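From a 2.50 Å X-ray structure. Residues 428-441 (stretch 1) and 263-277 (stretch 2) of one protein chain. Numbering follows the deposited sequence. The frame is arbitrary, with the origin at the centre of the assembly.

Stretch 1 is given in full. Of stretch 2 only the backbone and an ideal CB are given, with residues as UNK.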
# COMPACT_ATOMS: atom_id res chain seq x y z
N GLU A 428 25.88 1.89 -4.70
CA GLU A 428 26.02 1.01 -5.86
C GLU A 428 25.45 1.72 -7.09
O GLU A 428 26.13 1.81 -8.11
CB GLU A 428 25.35 -0.36 -5.62
CG GLU A 428 26.34 -1.46 -5.31
CD GLU A 428 27.28 -1.82 -6.45
OE1 GLU A 428 28.46 -1.38 -6.40
OE2 GLU A 428 26.85 -2.52 -7.39
N TYR A 429 24.23 2.30 -6.95
CA TYR A 429 23.62 3.09 -8.02
C TYR A 429 24.51 4.26 -8.48
O TYR A 429 24.75 4.38 -9.68
CB TYR A 429 22.20 3.56 -7.63
CG TYR A 429 21.15 2.64 -8.20
CD1 TYR A 429 20.63 2.84 -9.48
CD2 TYR A 429 20.78 1.47 -7.52
CE1 TYR A 429 19.74 1.93 -10.05
CE2 TYR A 429 19.88 0.57 -8.07
CZ TYR A 429 19.35 0.81 -9.33
OH TYR A 429 18.51 -0.11 -9.89
N GLU A 430 25.04 5.05 -7.52
CA GLU A 430 25.94 6.19 -7.75
C GLU A 430 27.13 5.82 -8.66
O GLU A 430 27.29 6.40 -9.73
CB GLU A 430 26.44 6.73 -6.40
CG GLU A 430 27.25 8.00 -6.54
CD GLU A 430 28.15 8.36 -5.38
OE1 GLU A 430 28.83 9.41 -5.46
OE2 GLU A 430 28.24 7.56 -4.42
N LYS A 431 27.91 4.80 -8.25
CA LYS A 431 29.06 4.29 -8.97
C LYS A 431 28.67 3.78 -10.36
O LYS A 431 29.33 4.15 -11.34
CB LYS A 431 29.79 3.23 -8.14
CG LYS A 431 30.44 3.80 -6.88
CD LYS A 431 30.92 2.73 -5.90
CE LYS A 431 31.60 3.31 -4.68
NZ LYS A 431 31.87 2.27 -3.64
N LYS A 432 27.59 2.98 -10.46
CA LYS A 432 27.10 2.43 -11.73
C LYS A 432 26.61 3.51 -12.66
O LYS A 432 26.86 3.42 -13.87
CB LYS A 432 26.06 1.32 -11.52
CG LYS A 432 26.59 0.02 -10.92
CD LYS A 432 27.34 -0.87 -11.91
CE LYS A 432 28.23 -1.84 -11.17
NZ LYS A 432 29.27 -2.44 -12.05
N ILE A 433 25.99 4.58 -12.10
CA ILE A 433 25.53 5.76 -12.85
C ILE A 433 26.75 6.51 -13.43
O ILE A 433 26.76 6.79 -14.62
CB ILE A 433 24.65 6.71 -11.99
CG1 ILE A 433 23.20 6.18 -11.84
CG2 ILE A 433 24.65 8.17 -12.52
CD1 ILE A 433 22.49 6.63 -10.48
N PHE A 434 27.76 6.80 -12.58
CA PHE A 434 28.95 7.53 -13.04
C PHE A 434 29.72 6.80 -14.14
O PHE A 434 30.16 7.44 -15.11
CB PHE A 434 29.86 7.96 -11.88
CG PHE A 434 29.34 9.17 -11.16
CD1 PHE A 434 29.05 10.34 -11.86
CD2 PHE A 434 29.15 9.16 -9.79
CE1 PHE A 434 28.54 11.45 -11.20
CE2 PHE A 434 28.63 10.28 -9.13
CZ PHE A 434 28.34 11.41 -9.84
N GLU A 435 29.80 5.47 -14.02
CA GLU A 435 30.40 4.50 -14.92
C GLU A 435 29.69 4.60 -16.30
O GLU A 435 30.37 4.61 -17.31
CB GLU A 435 30.16 3.13 -14.28
CG GLU A 435 31.18 2.05 -14.53
CD GLU A 435 30.96 0.91 -13.55
OE1 GLU A 435 30.16 0.00 -13.87
OE2 GLU A 435 31.55 0.96 -12.45
N ILE A 436 28.34 4.72 -16.33
CA ILE A 436 27.56 4.88 -17.56
C ILE A 436 27.81 6.25 -18.20
O ILE A 436 28.09 6.33 -19.40
CB ILE A 436 26.05 4.58 -17.38
CG1 ILE A 436 25.80 3.09 -16.99
CG2 ILE A 436 25.21 5.04 -18.62
CD1 ILE A 436 24.25 2.65 -16.99
N LEU A 437 27.71 7.31 -17.38
CA LEU A 437 27.94 8.71 -17.78
C LEU A 437 29.33 8.90 -18.43
O LEU A 437 29.48 9.71 -19.35
CB LEU A 437 27.79 9.64 -16.56
CG LEU A 437 26.38 9.91 -16.05
CD1 LEU A 437 26.43 10.83 -14.86
CD2 LEU A 437 25.51 10.54 -17.13
N GLU A 438 30.32 8.14 -17.95
CA GLU A 438 31.69 8.12 -18.41
C GLU A 438 31.77 7.49 -19.81
O GLU A 438 32.47 8.02 -20.67
CB GLU A 438 32.55 7.34 -17.42
CG GLU A 438 33.93 7.93 -17.22
CD GLU A 438 34.84 7.06 -16.39
OE1 GLU A 438 34.41 6.60 -15.30
OE2 GLU A 438 36.00 6.83 -16.82
N GLU A 439 31.04 6.37 -20.04
CA GLU A 439 30.99 5.65 -21.32
C GLU A 439 30.34 6.51 -22.38
O GLU A 439 30.83 6.57 -23.50
CB GLU A 439 30.24 4.33 -21.18
CG GLU A 439 30.62 3.31 -22.24
CD GLU A 439 29.79 2.03 -22.19
OE1 GLU A 439 29.64 1.45 -21.09
OE2 GLU A 439 29.32 1.59 -23.27
N VAL A 440 29.26 7.21 -22.03
CA VAL A 440 28.53 8.13 -22.91
C VAL A 440 29.50 9.20 -23.46
O VAL A 440 29.56 9.44 -24.67
CB VAL A 440 27.29 8.73 -22.19
CG1 VAL A 440 26.66 9.86 -22.99
CG2 VAL A 440 26.25 7.64 -21.90
N GLU A 441 30.31 9.78 -22.56
CA GLU A 441 31.30 10.79 -22.90
C GLU A 441 32.41 10.18 -23.80
O GLU A 441 32.72 10.75 -24.85
CB GLU A 441 31.87 11.39 -21.62
CG GLU A 441 32.73 12.61 -21.82
CD GLU A 441 33.31 13.15 -20.54
OE1 GLU A 441 32.52 13.61 -19.68
OE2 GLU A 441 34.56 13.15 -20.39
N UNK A 263 15.87 -0.24 -17.32
CA UNK A 263 16.14 -0.62 -15.96
C UNK A 263 16.18 0.69 -15.15
O UNK A 263 16.41 1.76 -15.74
CB UNK A 263 17.44 -1.42 -15.84
N UNK A 264 16.04 0.64 -13.80
CA UNK A 264 16.22 1.86 -13.00
C UNK A 264 17.60 2.54 -13.20
O UNK A 264 17.70 3.76 -13.12
CB UNK A 264 16.03 1.52 -11.52
N UNK A 265 18.65 1.77 -13.50
CA UNK A 265 19.99 2.29 -13.76
C UNK A 265 20.04 3.05 -15.09
O UNK A 265 20.66 4.11 -15.15
CB UNK A 265 21.01 1.15 -13.77
N UNK A 266 19.40 2.51 -16.14
CA UNK A 266 19.32 3.18 -17.44
C UNK A 266 18.49 4.46 -17.30
O UNK A 266 18.88 5.51 -17.80
CB UNK A 266 18.71 2.25 -18.50
N UNK A 267 17.41 4.39 -16.53
CA UNK A 267 16.56 5.53 -16.27
C UNK A 267 17.37 6.68 -15.66
O UNK A 267 17.45 7.76 -16.26
CB UNK A 267 15.41 5.13 -15.34
N UNK A 268 17.97 6.42 -14.48
CA UNK A 268 18.80 7.37 -13.74
C UNK A 268 19.95 7.93 -14.58
O UNK A 268 20.07 9.15 -14.73
CB UNK A 268 19.36 6.70 -12.49
N UNK A 269 20.78 7.05 -15.13
CA UNK A 269 21.95 7.44 -15.93
C UNK A 269 21.65 8.15 -17.23
O UNK A 269 22.32 9.12 -17.53
CB UNK A 269 22.78 6.19 -16.25
N UNK A 270 20.64 7.70 -18.00
CA UNK A 270 20.30 8.34 -19.28
C UNK A 270 19.67 9.73 -19.10
O UNK A 270 19.89 10.60 -19.94
CB UNK A 270 19.34 7.44 -20.07
N UNK A 271 18.98 9.96 -17.96
CA UNK A 271 18.40 11.25 -17.61
C UNK A 271 19.52 12.22 -17.27
O UNK A 271 19.51 13.38 -17.72
CB UNK A 271 17.42 11.12 -16.44
N UNK A 272 20.50 11.74 -16.48
CA UNK A 272 21.67 12.55 -16.15
C UNK A 272 22.52 12.87 -17.39
O UNK A 272 22.99 14.00 -17.51
CB UNK A 272 22.52 11.83 -15.11
N UNK A 273 22.61 11.92 -18.36
CA UNK A 273 23.31 12.14 -19.65
C UNK A 273 22.68 13.31 -20.41
O UNK A 273 23.40 14.16 -20.94
CB UNK A 273 23.27 10.88 -20.51
N UNK A 274 21.34 13.37 -20.41
CA UNK A 274 20.52 14.42 -21.03
C UNK A 274 20.73 15.77 -20.32
O UNK A 274 20.89 16.78 -21.00
CB UNK A 274 19.04 14.03 -20.99
N UNK A 275 20.79 15.76 -18.97
CA UNK A 275 21.05 16.96 -18.18
C UNK A 275 22.37 17.62 -18.62
O UNK A 275 22.39 18.82 -18.88
CB UNK A 275 21.09 16.62 -16.69
N UNK A 276 23.45 16.83 -18.69
CA UNK A 276 24.77 17.32 -19.08
C UNK A 276 24.73 18.05 -20.43
O UNK A 276 25.23 19.17 -20.53
CB UNK A 276 25.76 16.16 -19.14
N UNK A 277 24.07 17.45 -21.44
CA UNK A 277 23.90 18.01 -22.78
C UNK A 277 23.23 19.38 -22.71
O UNK A 277 23.72 20.33 -23.33
CB UNK A 277 23.08 17.06 -23.66

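Stretch 1 is helical throughout, and stretch 2 is helical from 264. The axes approach to 9.0 Å and cross at -50°.

Position 263 precedes the helix, with phi/psi -87/161. Ser, Thr, Asp or Asn would suit an N-cap. It is Ser263: Ser263 OG accepts from the backbone N of 266 at 3.0 Å, a capping bond.

Position 264 begins the helix. Its CB points toward stretch 1 and the ideal CB lies 3.4 Å from Tyr429 OH, so a compact residue fits. Phi of -56° also permits proline. It is Pro264, with Pro264 CB 3.3 Å from Tyr429 OH.

Position 265 points sideways; its ideal CB lies 4.0 Å from Tyr429 CE1 and 4.8 Å from Ile436 CD1. A hollow between Tyr429, Lys432, Ile433 and Ile436 favours Leu, Met or Ile. It is Leu265, a knob in that hollow. Leu265 CG lies 3.6 Å from Ile436 CD1. A water accepts from Leu265 N (2.9 Å to water O) and donates to Tyr429 OH (3.0 Å from water O).

Positions 266 and 267 have nothing of stretch 1 near their ideal CB, so many residues would serve. Gln266 OE1 accepts from Ser263 N at 2.9 Å. Glu267 is bonded elsewhere in the structure.

Position 268 points toward stretch 1, its ideal CB already 3.7 Å from Ile433 CD1. A small residue suits. Ala268 makes this contact with its CB alone.

Position 269 points toward stretch 1 where the backbones are close: its CA and Ile433 CA are 5.0 Å apart. Ala, Gly or perhaps Ser would suit. It is Ala269, whose CB packs 3.6 Å from Ile436 CG2.

Position 270 points away, leaving the choice wide; a long side chain could bend back. Phe270 does so: Phe270 CE1, at the ring edge, lies 3.9 Å from Ile436 CG2.

Position 271 makes no contact, so the choice is open. Thr271 OG1 donates to Glu267 O at 2.6 Å.

Position 272 points toward Leu437 and Ile433, whose side chains are apolar. Leu, Ile or Met would suit. Leu272 CD1 reaches Ile433 CG2 at 3.8 Å.

Position 273 points sideways, its ideal CB 4.1 Å from Leu437 CD2 and 4.3 Å from Val440 CG1. A small residue fits. Ala273 CB lies 4.0 Å from Leu437 CD2.

Positions 274 and 275, unconstrained by stretch 1, are Asn274 and Leu275.

Position 276 points toward stretch 1 but starts beyond 5.5 Å, so a longer apolar residue suits. Ile276 CD1 reaches Leu437 CD2 at 4.0 Å.

Position 277 is out of reach, so many residues would serve. Thr277 OG1 donates to Ala273 O at 3.0 Å.

Stretch 2, residues 263-277: SPLQEAAFTLANLIT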
# COMPACT_ATOMS: atom_id res chain seq x y z
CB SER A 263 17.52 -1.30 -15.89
OG SER A 263 18.50 -0.36 -16.29
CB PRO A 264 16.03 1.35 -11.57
CG PRO A 264 15.15 0.16 -11.72
CD PRO A 264 15.70 -0.50 -12.93
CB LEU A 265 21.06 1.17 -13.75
CG LEU A 265 22.53 1.62 -14.00
CD1 LEU A 265 23.00 2.65 -12.96
CD2 LEU A 265 23.45 0.43 -14.07
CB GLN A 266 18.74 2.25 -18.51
CG GLN A 266 19.69 1.13 -18.94
CD GLN A 266 18.98 -0.07 -19.50
OE1 GLN A 266 17.76 -0.15 -19.55
NE2 GLN A 266 19.73 -1.08 -19.86
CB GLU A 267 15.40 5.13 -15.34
CG GLU A 267 14.60 6.35 -14.94
CD GLU A 267 13.59 6.19 -13.84
OE1 GLU A 267 13.55 5.11 -13.21
OE2 GLU A 267 12.85 7.17 -13.58
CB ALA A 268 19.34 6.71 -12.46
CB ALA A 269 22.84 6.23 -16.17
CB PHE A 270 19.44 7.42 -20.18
CG PHE A 270 20.03 6.06 -20.54
CD1 PHE A 270 21.35 5.75 -20.26
CD2 PHE A 270 19.26 5.12 -21.20
CE1 PHE A 270 21.89 4.52 -20.60
CE2 PHE A 270 19.81 3.90 -21.59
CZ PHE A 270 21.11 3.60 -21.27
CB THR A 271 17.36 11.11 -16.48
OG1 THR A 271 16.41 10.12 -16.86
CG2 THR A 271 16.63 12.41 -16.19
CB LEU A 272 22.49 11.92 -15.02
CG LEU A 272 21.79 11.96 -13.65
CD1 LEU A 272 22.67 11.38 -12.57
CD2 LEU A 272 21.35 13.38 -13.27
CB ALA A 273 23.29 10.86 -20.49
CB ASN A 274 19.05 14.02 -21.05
CG ASN A 274 18.73 12.99 -22.12
OD1 ASN A 274 19.51 12.75 -23.05
ND2 ASN A 274 17.53 12.42 -22.07
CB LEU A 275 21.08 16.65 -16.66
CG LEU A 275 21.80 17.70 -15.78
CD1 LEU A 275 20.92 18.92 -15.52
CD2 LEU A 275 22.29 17.09 -14.52
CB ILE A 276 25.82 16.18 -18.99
CG1 ILE A 276 26.13 15.85 -17.52
CG2 ILE A 276 27.12 16.53 -19.82
CD1 ILE A 276 26.56 14.40 -17.27
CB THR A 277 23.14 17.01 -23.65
OG1 THR A 277 23.71 15.72 -23.46
CG2 THR A 277 23.15 17.36 -25.12
O HOH W 1 18.92 -1.00 -12.75
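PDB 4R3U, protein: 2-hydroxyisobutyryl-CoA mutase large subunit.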